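Local coordinates for alginate lyase (Chitinophaga sp. MD30, PDB 6KCW), which cleaves alginate, a polyanionic uronic acid polysaccharide, probably by the beta-elimination reaction general to polysaccharide lyases, at residues V167-N172 against I195-N200; G31-S36 against L60-D65; R117-Q122 against Q131-H136. All blocks are in the same frame, centred on the assembly; numbering follows the deposited sequence.

Contact 1: V167-N172 against I195-N200; sequences VYIKSN and IRWTTN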
loop_
_atom_site.group_PDB
_atom_site.type_symbol
_atom_site.label_atom_id
_atom_site.label_comp_id
_atom_site.label_asym_id
_atom_site.label_seq_id
_atom_site.Cartn_x
_atom_site.Cartn_y
_atom_site.Cartn_z
ATOM N N VAL A 167 -2.120 -9.447 1.234
ATOM C CA VAL A 167 -0.745 -9.144 1.616
ATOM C C VAL A 167 -0.438 -9.875 2.915
ATOM O O VAL A 167 -1.270 -9.906 3.826
ATOM C CB VAL A 167 -0.520 -7.626 1.774
ATOM C CG1 VAL A 167 0.701 -7.346 2.611
ATOM C CG2 VAL A 167 -0.417 -6.953 0.415
ATOM N N TYR A 168 0.744 -10.483 2.986
ATOM C CA TYR A 168 1.224 -11.179 4.173
ATOM C C TYR A 168 2.663 -10.766 4.419
ATOM O O TYR A 168 3.473 -10.754 3.484
ATOM C CB TYR A 168 1.150 -12.703 4.008
ATOM C CG TYR A 168 1.827 -13.480 5.122
ATOM C CD1 TYR A 168 1.451 -13.294 6.442
ATOM C CD2 TYR A 168 2.819 -14.418 4.851
ATOM C CE1 TYR A 168 2.044 -14.003 7.468
ATOM C CE2 TYR A 168 3.429 -15.137 5.877
ATOM C CZ TYR A 168 3.028 -14.922 7.186
ATOM O OH TYR A 168 3.616 -15.609 8.226
ATOM N N ILE A 169 2.986 -10.447 5.671
ATOM C CA ILE A 169 4.313 -9.961 6.044
ATOM C C ILE A 169 4.734 -10.635 7.343
ATOM O O ILE A 169 3.914 -10.871 8.236
ATOM C CB ILE A 169 4.336 -8.422 6.176
ATOM C CG1 ILE A 169 5.759 -7.912 6.379
ATOM C CG2 ILE A 169 3.475 -7.965 7.334
ATOM C CD1 ILE A 169 5.824 -6.456 6.470
ATOM N N LYS A 170 6.016 -10.969 7.434
ATOM C CA LYS A 170 6.581 -11.591 8.624
ATOM C C LYS A 170 7.930 -10.949 8.906
ATOM O O LYS A 170 8.772 -10.858 8.007
ATOM C CB LYS A 170 6.725 -13.098 8.425
ATOM C CG LYS A 170 7.326 -13.869 9.581
ATOM C CD LYS A 170 7.763 -15.228 9.055
ATOM C CE LYS A 170 7.583 -16.326 10.084
ATOM N NZ LYS A 170 8.806 -16.541 10.893
ATOM N N SER A 171 8.122 -10.491 10.142
ATOM C CA SER A 171 9.414 -9.964 10.564
ATOM C C SER A 171 10.518 -11.008 10.414
ATOM O O SER A 171 10.288 -12.217 10.540
ATOM C CB SER A 171 9.349 -9.514 12.019
ATOM O OG SER A 171 8.216 -8.712 12.232
ATOM N N ASN A 172 11.735 -10.524 10.158
ATOM C CA ASN A 172 12.909 -11.369 10.267
ATOM C C ASN A 172 13.448 -11.231 11.688
ATOM O O ASN A 172 12.900 -10.491 12.507
ATOM C CB ASN A 172 13.937 -11.021 9.189
ATOM C CG ASN A 172 14.723 -9.735 9.494
ATOM O OD1 ASN A 172 14.243 -8.617 9.257
ATOM N ND2 ASN A 172 15.943 -9.895 9.997
ATOM N N ILE A 195 12.717 -12.972 3.130
ATOM C CA ILE A 195 13.269 -11.626 3.055
ATOM C C ILE A 195 13.903 -11.284 4.390
ATOM O O ILE A 195 13.544 -11.838 5.430
ATOM C CB ILE A 195 12.163 -10.608 2.676
ATOM C CG1 ILE A 195 12.754 -9.314 2.126
ATOM C CG2 ILE A 195 11.292 -10.309 3.873
ATOM C CD1 ILE A 195 11.702 -8.260 1.791
ATOM N N ARG A 196 14.863 -10.365 4.357
ATOM C CA ARG A 196 15.418 -9.739 5.545
ATOM C C ARG A 196 14.915 -8.305 5.563
ATOM O O ARG A 196 15.171 -7.550 4.620
ATOM C CB ARG A 196 16.945 -9.818 5.518
ATOM C CG ARG A 196 17.689 -9.077 6.628
ATOM C CD ARG A 196 19.118 -9.601 6.752
ATOM N NE ARG A 196 19.864 -9.462 5.504
ATOM C CZ ARG A 196 21.190 -9.586 5.400
ATOM N NH1 ARG A 196 21.940 -9.857 6.472
ATOM N NH2 ARG A 196 21.777 -9.423 4.219
ATOM N N TRP A 197 14.146 -7.951 6.599
ATOM C CA TRP A 197 13.632 -6.592 6.742
ATOM C C TRP A 197 14.607 -5.687 7.473
ATOM O O TRP A 197 14.817 -4.540 7.064
ATOM C CB TRP A 197 12.308 -6.573 7.508
ATOM C CG TRP A 197 11.204 -7.287 6.832
ATOM C CD1 TRP A 197 10.714 -8.499 7.159
ATOM C CD2 TRP A 197 10.441 -6.824 5.708
ATOM N NE1 TRP A 197 9.692 -8.835 6.309
ATOM C CE2 TRP A 197 9.502 -7.821 5.410
ATOM C CE3 TRP A 197 10.464 -5.661 4.931
ATOM C CZ2 TRP A 197 8.586 -7.703 4.360
ATOM C CZ3 TRP A 197 9.564 -5.542 3.893
ATOM C CH2 TRP A 197 8.635 -6.561 3.614
ATOM N N THR A 198 15.185 -6.187 8.562
ATOM C CA THR A 198 15.967 -5.385 9.483
ATOM C C THR A 198 17.183 -6.184 9.933
ATOM O O THR A 198 17.179 -7.422 9.913
ATOM C CB THR A 198 15.124 -4.987 10.707
ATOM O OG1 THR A 198 14.651 -6.169 11.358
ATOM C CG2 THR A 198 13.906 -4.166 10.295
ATOM N N THR A 199 18.239 -5.465 10.339
ATOM C CA THR A 199 19.291 -6.077 11.136
ATOM C C THR A 199 19.313 -5.570 12.572
ATOM O O THR A 199 20.015 -6.154 13.408
ATOM C CB THR A 199 20.670 -5.882 10.485
ATOM O OG1 THR A 199 20.808 -4.541 10.004
ATOM C CG2 THR A 199 20.848 -6.861 9.321
ATOM N N ASN A 200 18.535 -4.536 12.882
ATOM C CA ASN A 200 18.352 -4.032 14.241
ATOM C C ASN A 200 17.062 -4.615 14.811
ATOM O O ASN A 200 15.968 -4.263 14.353
ATOM C CB ASN A 200 18.292 -2.507 14.231
ATOM C CG ASN A 200 17.918 -1.926 15.581
ATOM O OD1 ASN A 200 18.174 -2.514 16.627
ATOM N ND2 ASN A 200 17.295 -0.747 15.560
#
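Asn172 OD1 is gripped by two consecutive backbone amides of the facing loop. Thr198 N donates to Asn172 OD1 at 2.7 Å and 157°. Trp197 N approaches the same oxygen equally closely, but at a poor angle, and that bond is weak. The other arm of the carboxamide works in the opposite sense. Asn172 ND2 donates to Thr198 O at 2.8 Å, with the acceptor close to the amide plane. The side chain therefore meets both the N-H and the C=O of Thr198, much as a backbone peptide would. This pairing fixes the rotation of the amide. The first torsion of Asn172 (chi1 77°) sets CG between the backbone N and the carbonyl carbon. CG then stands 3.4 Å from Trp197 N.

The indole of Trp197 lies beside Ile169-Ser171, at the end of the strand. Its NE1 makes a weak hydrogen bond of 2.8 Å to Lys170 O, which sits near the ring plane. NE1 has a second weak acceptor, Arg180 O. Ile169 comes over one face. Its CD1 makes a CH-pi contact 4.1 Å from the centroid of the Trp197 six-membered ring, and its CG1 touches CZ2. CG2 of Ile195 lies on the opposite face, so the ring is sandwiched between two isoleucines.

Arg196 CG passes 3.9 Å from Asn172 ND2, and its guanidinium forms a salt bridge with Asp138. Ser171 OG is hydrogen-bonded to Arg204 O. The contact thus ties the end of strand 162-170 to the loop that leads from strand 188-195 to strand 206-215. Strand 179-185 pairs with strand 162-170 beside it, and Ile98 of strand 94-99 packs against Trp197.

Contact 2: G31-S36 against L60-D65; sequences GGWNQS and LISNID
Gly31-Asn34 runs almost exactly antiparallel to Leu60-Asn63, with the two directions 173° apart. The chains nonetheless do not pair as strands, and the contact across them is made by packing. They come nearest at Gly32 and Ser62, whose CA atoms are 4.8 Å apart. Further on they diverge, and the CA atoms of Asn34 and Leu60 are 6.5 Å apart. Gly32 sits tightly here: a side-chain carbon on it would run into Ile61 O.

Trp33 and Leu60 carry the contact. The leucine lays both methyls on the same face of the indole. CD1 stands 4.0 Å from the centroid of the Trp33 five-membered ring, only 12° off the normal. CD2 is set toward the rim of the ring, 3.8 Å from Trp33 CZ2. CG of Leu60 is anti to its backbone N (chi1 168°), which puts this branch point on the Trp33 side. CD1 also wedges against the loop backbone, 3.6 Å from Asn34 N. Ser62 turns its side chain to the loop as well. Its OG lies near the indole plane, 4.0 Å from Trp33 CE3.

Trp33 NE1 is hydrogen-bonded to Ser38 OG, and Ala23 of helix 20-27 touches the same side chain. Strand 60-69 is bonded to strand 206-215, so the loop and helix lie against the Leu60, Ser62 and Ile64 side of that pair. An alanine in place of Trp33 would probably take the ring off the methyls of Leu60, open a gap beside helix 20-27 and leave Ser38 OG without its indole partner. The chemistry is mainly dispersion and CH-pi packing. Ser38 satisfies the N-H, so the indole can pack its face on Leu60 without leaving that donor unpaired.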
loop_
_atom_site.group_PDB
_atom_site.type_symbol
_atom_site.label_atom_id
_atom_site.label_comp_id
_atom_site.label_asym_id
_atom_site.label_seq_id
_atom_site.Cartn_x
_atom_site.Cartn_y
_atom_site.Cartn_z
ATOM N N GLY A 31 -3.555 9.644 10.719
ATOM C CA GLY A 31 -3.008 10.974 10.908
ATOM C C GLY A 31 -2.540 11.749 9.691
ATOM O O GLY A 31 -1.655 12.608 9.808
ATOM N N GLY A 32 -3.109 11.478 8.522
ATOM C CA GLY A 32 -2.755 12.277 7.365
ATOM C C GLY A 32 -3.941 12.600 6.487
ATOM O O GLY A 32 -3.793 13.179 5.403
ATOM N N TRP A 33 -5.131 12.248 6.971
ATOM C CA TRP A 33 -6.307 12.205 6.120
ATOM C C TRP A 33 -6.685 13.585 5.596
ATOM O O TRP A 33 -6.643 14.587 6.315
ATOM C CB TRP A 33 -7.484 11.601 6.883
ATOM C CG TRP A 33 -8.368 10.828 6.013
ATOM C CD1 TRP A 33 -9.389 11.311 5.254
ATOM C CD2 TRP A 33 -8.325 9.415 5.784
ATOM N NE1 TRP A 33 -10.000 10.284 4.574
ATOM C CE2 TRP A 33 -9.361 9.107 4.879
ATOM C CE3 TRP A 33 -7.520 8.379 6.262
ATOM C CZ2 TRP A 33 -9.607 7.807 4.435
ATOM C CZ3 TRP A 33 -7.771 7.084 5.820
ATOM C CH2 TRP A 33 -8.803 6.815 4.915
ATOM N N ASN A 34 -7.088 13.612 4.328
ATOM C CA ASN A 34 -7.511 14.816 3.623
ATOM C C ASN A 34 -8.914 14.506 3.107
ATOM O O ASN A 34 -9.060 13.952 2.012
ATOM C CB ASN A 34 -6.531 15.150 2.504
ATOM C CG ASN A 34 -6.818 16.470 1.848
ATOM O OD1 ASN A 34 -7.973 16.876 1.710
ATOM N ND2 ASN A 34 -5.761 17.147 1.406
ATOM N N GLN A 35 -9.938 14.869 3.893
ATOM C CA GLN A 35 -11.313 14.515 3.560
ATOM C C GLN A 35 -11.731 15.019 2.190
ATOM O O GLN A 35 -12.785 14.603 1.687
ATOM C CB GLN A 35 -12.286 15.049 4.619
ATOM C CG GLN A 35 -11.726 16.115 5.522
ATOM C CD GLN A 35 -12.772 16.690 6.455
ATOM O OE1 GLN A 35 -13.968 16.687 6.148
ATOM N NE2 GLN A 35 -12.326 17.200 7.599
ATOM N N SER A 36 -10.931 15.891 1.579
ATOM C CA SER A 36 -11.201 16.371 0.233
ATOM C C SER A 36 -10.957 15.302 -0.824
ATOM O O SER A 36 -11.413 15.465 -1.962
ATOM C CB SER A 36 -10.335 17.609 -0.037
ATOM O OG SER A 36 -10.669 18.246 -1.256
ATOM N N LEU A 60 -3.688 10.758 -1.115
ATOM C CA LEU A 60 -4.027 10.512 0.279
ATOM C C LEU A 60 -3.042 9.500 0.840
ATOM O O LEU A 60 -2.990 8.351 0.382
ATOM C CB LEU A 60 -5.475 10.025 0.408
ATOM C CG LEU A 60 -5.914 9.459 1.762
ATOM C CD1 LEU A 60 -6.013 10.558 2.791
ATOM C CD2 LEU A 60 -7.240 8.736 1.644
ATOM N N ILE A 61 -2.261 9.931 1.826
ATOM C CA ILE A 61 -1.107 9.186 2.330
ATOM C C ILE A 61 -1.244 9.129 3.847
ATOM O O ILE A 61 -0.902 10.094 4.545
ATOM C CB ILE A 61 0.226 9.825 1.927
ATOM C CG1 ILE A 61 0.343 9.949 0.407
ATOM C CG2 ILE A 61 1.409 9.030 2.503
ATOM C CD1 ILE A 61 1.740 10.398 -0.030
ATOM N N SER A 62 -1.754 8.010 4.363
ATOM C CA SER A 62 -1.976 7.859 5.793
ATOM C C SER A 62 -1.295 6.592 6.288
ATOM O O SER A 62 -1.282 5.570 5.597
ATOM C CB SER A 62 -3.479 7.819 6.132
ATOM O OG SER A 62 -3.700 7.990 7.526
ATOM N N ASN A 63 -0.717 6.673 7.480
ATOM C CA ASN A 63 -0.115 5.534 8.152
ATOM C C ASN A 63 -0.968 5.211 9.367
ATOM O O ASN A 63 -1.069 6.027 10.286
ATOM C CB ASN A 63 1.327 5.846 8.556
ATOM C CG ASN A 63 2.148 6.336 7.390
ATOM O OD1 ASN A 63 2.188 5.688 6.348
ATOM N ND2 ASN A 63 2.792 7.498 7.545
ATOM N N ILE A 64 -1.577 4.032 9.380
ATOM C CA ILE A 64 -2.435 3.635 10.489
ATOM C C ILE A 64 -1.596 2.840 11.479
ATOM O O ILE A 64 -1.139 1.733 11.181
ATOM C CB ILE A 64 -3.648 2.827 10.027
ATOM C CG1 ILE A 64 -4.489 3.628 9.038
ATOM C CG2 ILE A 64 -4.494 2.476 11.225
ATOM C CD1 ILE A 64 -4.136 3.397 7.595
ATOM N N ASP A 65 -1.405 3.415 12.657
ATOM C CA ASP A 65 -0.743 2.750 13.770
ATOM C C ASP A 65 -1.489 1.474 14.171
ATOM O O ASP A 65 -2.644 1.525 14.606
ATOM C CB ASP A 65 -0.699 3.736 14.932
ATOM C CG ASP A 65 0.369 3.432 15.931
ATOM O OD1 ASP A 65 0.923 2.319 15.902
ATOM O OD2 ASP A 65 0.633 4.331 16.759
#

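Contact 3: R117-Q122 against Q131-H136; sequences RMMWYQ and QPYIYH. With PO4 (phosphate ion), chain B.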
loop_
_atom_site.group_PDB
_atom_site.type_symbol
_atom_site.label_atom_id
_atom_site.label_comp_id
_atom_site.label_asym_id
_atom_site.label_seq_id
_atom_site.Cartn_x
_atom_site.Cartn_y
_atom_site.Cartn_z
ATOM N N ARG A 117 4.644 -2.267 0.236
ATOM C CA ARG A 117 3.541 -1.585 -0.437
ATOM C C ARG A 117 3.426 -2.114 -1.861
ATOM O O ARG A 117 4.200 -2.976 -2.295
ATOM C CB ARG A 117 3.720 -0.054 -0.447
ATOM C CG ARG A 117 3.722 0.570 0.935
ATOM C CD ARG A 117 4.127 2.052 0.901
ATOM N NE ARG A 117 5.339 2.278 0.128
ATOM C CZ ARG A 117 5.771 3.476 -0.248
ATOM N NH1 ARG A 117 5.102 4.573 0.082
ATOM N NH2 ARG A 117 6.880 3.580 -0.961
ATOM N N MET A 118 2.442 -1.586 -2.592
ATOM C CA MET A 118 2.163 -2.024 -3.951
ATOM C C MET A 118 1.951 -0.810 -4.841
ATOM O O MET A 118 1.442 0.225 -4.395
ATOM C CB MET A 118 0.920 -2.952 -4.016
ATOM C CG MET A 118 0.698 -3.614 -5.388
ATOM S SD MET A 118 -0.697 -4.766 -5.466
ATOM C CE MET A 118 -2.082 -3.620 -5.292
ATOM N N MET A 119 2.345 -0.948 -6.107
ATOM C CA MET A 119 2.199 0.116 -7.086
ATOM C C MET A 119 1.480 -0.400 -8.322
ATOM O O MET A 119 1.446 -1.602 -8.592
ATOM C CB MET A 119 3.550 0.686 -7.527
ATOM C CG MET A 119 4.349 1.351 -6.447
ATOM S SD MET A 119 5.800 2.122 -7.186
ATOM C CE MET A 119 5.123 3.300 -8.357
ATOM N N TRP A 120 0.900 0.531 -9.075
ATOM C CA TRP A 120 0.673 0.310 -10.492
ATOM C C TRP A 120 1.762 1.058 -11.259
ATOM O O TRP A 120 2.415 1.959 -10.724
ATOM C CB TRP A 120 -0.738 0.746 -10.913
ATOM C CG TRP A 120 -0.867 2.180 -11.245
ATOM C CD1 TRP A 120 -0.747 2.745 -12.479
ATOM C CD2 TRP A 120 -1.154 3.249 -10.338
ATOM N NE1 TRP A 120 -0.929 4.105 -12.398
ATOM C CE2 TRP A 120 -1.179 4.441 -11.093
ATOM C CE3 TRP A 120 -1.382 3.317 -8.959
ATOM C CZ2 TRP A 120 -1.431 5.688 -10.515
ATOM C CZ3 TRP A 120 -1.635 4.554 -8.387
ATOM C CH2 TRP A 120 -1.659 5.722 -9.167
ATOM N N TYR A 121 1.999 0.636 -12.500
ATOM C CA TYR A 121 3.179 1.107 -13.214
ATOM C C TYR A 121 2.968 0.941 -14.713
ATOM O O TYR A 121 2.418 -0.074 -15.155
ATOM C CB TYR A 121 4.426 0.336 -12.759
ATOM C CG TYR A 121 5.759 0.882 -13.262
ATOM C CD1 TYR A 121 6.361 1.974 -12.655
ATOM C CD2 TYR A 121 6.438 0.265 -14.312
ATOM C CE1 TYR A 121 7.582 2.458 -13.100
ATOM C CE2 TYR A 121 7.663 0.742 -14.762
ATOM C CZ TYR A 121 8.224 1.840 -14.154
ATOM O OH TYR A 121 9.437 2.317 -14.595
ATOM N N GLN A 122 3.420 1.936 -15.487
ATOM C CA GLN A 122 3.331 1.901 -16.942
ATOM C C GLN A 122 4.721 1.995 -17.556
ATOM O O GLN A 122 5.495 2.915 -17.244
ATOM C CB GLN A 122 2.437 3.017 -17.493
ATOM C CG GLN A 122 2.475 3.083 -19.017
ATOM C CD GLN A 122 1.246 3.712 -19.624
ATOM O OE1 GLN A 122 0.815 3.325 -20.707
ATOM N NE2 GLN A 122 0.668 4.689 -18.931
ATOM N N GLN A 131 2.728 -4.124 -9.190
ATOM C CA GLN A 131 4.090 -4.563 -8.922
ATOM C C GLN A 131 4.359 -4.376 -7.444
ATOM O O GLN A 131 3.967 -3.345 -6.880
ATOM C CB GLN A 131 5.131 -3.790 -9.754
ATOM C CG GLN A 131 5.428 -2.347 -9.278
ATOM C CD GLN A 131 6.479 -1.611 -10.124
ATOM O OE1 GLN A 131 6.850 -2.059 -11.213
ATOM N NE2 GLN A 131 6.963 -0.478 -9.614
ATOM N N PRO A 132 4.993 -5.333 -6.781
ATOM C CA PRO A 132 5.479 -5.082 -5.424
ATOM C C PRO A 132 6.403 -3.874 -5.421
ATOM O O PRO A 132 6.986 -3.499 -6.440
ATOM C CB PRO A 132 6.247 -6.362 -5.063
ATOM C CG PRO A 132 5.842 -7.383 -6.100
ATOM C CD PRO A 132 5.448 -6.624 -7.323
ATOM N N TYR A 133 6.533 -3.264 -4.247
ATOM C CA TYR A 133 7.384 -2.086 -4.084
ATOM C C TYR A 133 7.897 -2.114 -2.643
ATOM O O TYR A 133 7.297 -1.520 -1.747
ATOM C CB TYR A 133 6.630 -0.802 -4.399
ATOM C CG TYR A 133 7.556 0.346 -4.686
ATOM C CD1 TYR A 133 8.274 0.391 -5.875
ATOM C CD2 TYR A 133 7.741 1.368 -3.768
ATOM C CE1 TYR A 133 9.134 1.415 -6.151
ATOM C CE2 TYR A 133 8.605 2.406 -4.038
ATOM C CZ TYR A 133 9.297 2.426 -5.234
ATOM O OH TYR A 133 10.169 3.451 -5.513
ATOM N N ILE A 134 9.001 -2.820 -2.435
ATOM C CA ILE A 134 9.451 -3.197 -1.101
ATOM C C ILE A 134 10.768 -2.489 -0.800
ATOM O O ILE A 134 11.736 -2.604 -1.561
ATOM C CB ILE A 134 9.609 -4.720 -0.975
ATOM C CG1 ILE A 134 8.410 -5.435 -1.591
ATOM C CG2 ILE A 134 9.679 -5.130 0.472
ATOM C CD1 ILE A 134 7.114 -4.986 -1.016
ATOM N N TYR A 135 10.794 -1.728 0.288
ATOM C CA TYR A 135 12.050 -1.335 0.907
ATOM C C TYR A 135 12.360 -2.395 1.951
ATOM O O TYR A 135 11.465 -2.822 2.689
ATOM C CB TYR A 135 11.973 0.063 1.540
ATOM C CG TYR A 135 11.809 1.206 0.548
ATOM C CD1 TYR A 135 10.580 1.466 -0.031
ATOM C CD2 TYR A 135 12.879 2.041 0.211
ATOM C CE1 TYR A 135 10.405 2.500 -0.933
ATOM C CE2 TYR A 135 12.715 3.090 -0.701
ATOM C CZ TYR A 135 11.466 3.309 -1.272
ATOM O OH TYR A 135 11.245 4.333 -2.185
ATOM N N HIS A 136 13.607 -2.858 1.971
ATOM C CA HIS A 136 14.048 -3.856 2.936
ATOM C C HIS A 136 15.571 -3.797 3.033
ATOM O O HIS A 136 16.234 -3.006 2.351
ATOM C CB HIS A 136 13.570 -5.245 2.546
ATOM C CG HIS A 136 14.005 -5.657 1.178
ATOM N ND1 HIS A 136 14.954 -6.633 0.962
ATOM C CD2 HIS A 136 13.626 -5.221 -0.046
ATOM C CE1 HIS A 136 15.138 -6.783 -0.338
ATOM N NE2 HIS A 136 14.345 -5.939 -0.972
HETATM P P PO4 B . 9.362 6.144 -3.065
HETATM O O1 PO4 B . 8.229 6.298 -2.083
HETATM O O2 PO4 B . 10.209 7.398 -3.045
HETATM O O3 PO4 B . 8.843 6.012 -4.479
HETATM O O4 PO4 B . 10.240 4.951 -2.657
HETATM O O HOH W 1 7.490 0.493 -0.205
#
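Arg117 pairs with Tyr133 as an antiparallel hydrogen-bonded pair, though both backbone bonds are weak. Its side chain runs beside the tyrosine and points the same way. The chain bends at chi3 (-49°), which sets NE. NE donates to a water that in turn donates to Tyr133 O. NH1 is held by His212 ND1. NH2 points to a phosphate ion, probably from the crystallisation liquor. Tyr135 OH and phosphate O4 are modelled 1.3 Å apart, a bonding distance with no sound chemistry, so the ion's placement there is doubtful. As modelled, Arg117 NH2 makes a straight bond of 3.2 Å to phosphate O1 (170°).

Met118 is paired with Pro132, non-hydrogen-bonded, their side chains diverging; its CG rests 3.6 Å from Gln131 O. Met119 restores the hydrogen-bonded pattern. Its N donates to Gln131 O at 3.0 Å, and Gln131 N returns a bond of 2.9 Å to Met119 O. The sulfur makes a Met-aromatic contact: SD lies over one face of Tyr133, 3.5 Å from the ring centroid. Gln131 NE2 approaches the same sulfur at 3.7 Å. Tyr121 packs its CB and ring against the amide of Gln131, whose OE1 is 3.7 Å from CB; the two planes are 19° apart.

Tyr133 OH is hydrogen-bonded to Gly144 N; its bond to phosphate O4 is doubtful. Lys91 NZ also binds the ion. Arg117, Lys91 and Tyr133 thus line a site that may suit the carboxylates of alginate, with Met119 backing Tyr133 and His212 steadying Arg117.

Along the chain, contact 2 closes first, contact 3 follows and contact 1 comes last. Contacts 2 and 3 share the six-stranded antiparallel sheet, their centres 19 Å apart. His212 of strand 206-215 links them, bonding Asn63 with one ring nitrogen and Arg117 with the other. Contact 1 lies where strand 162-170 of the nine-stranded sheet ends, with its centre 16 Å from that of contact 3 and 24 Å from that of contact 2. Contacts 1 and 3 touch where Trp197 and Ile195 meet Ile134 and His136. The two stacked sheets fit the concanavalin-like sandwich of the family, with the hairpin of contact 3, which holds a phosphate in the crystal, packed against the loop of contact 1.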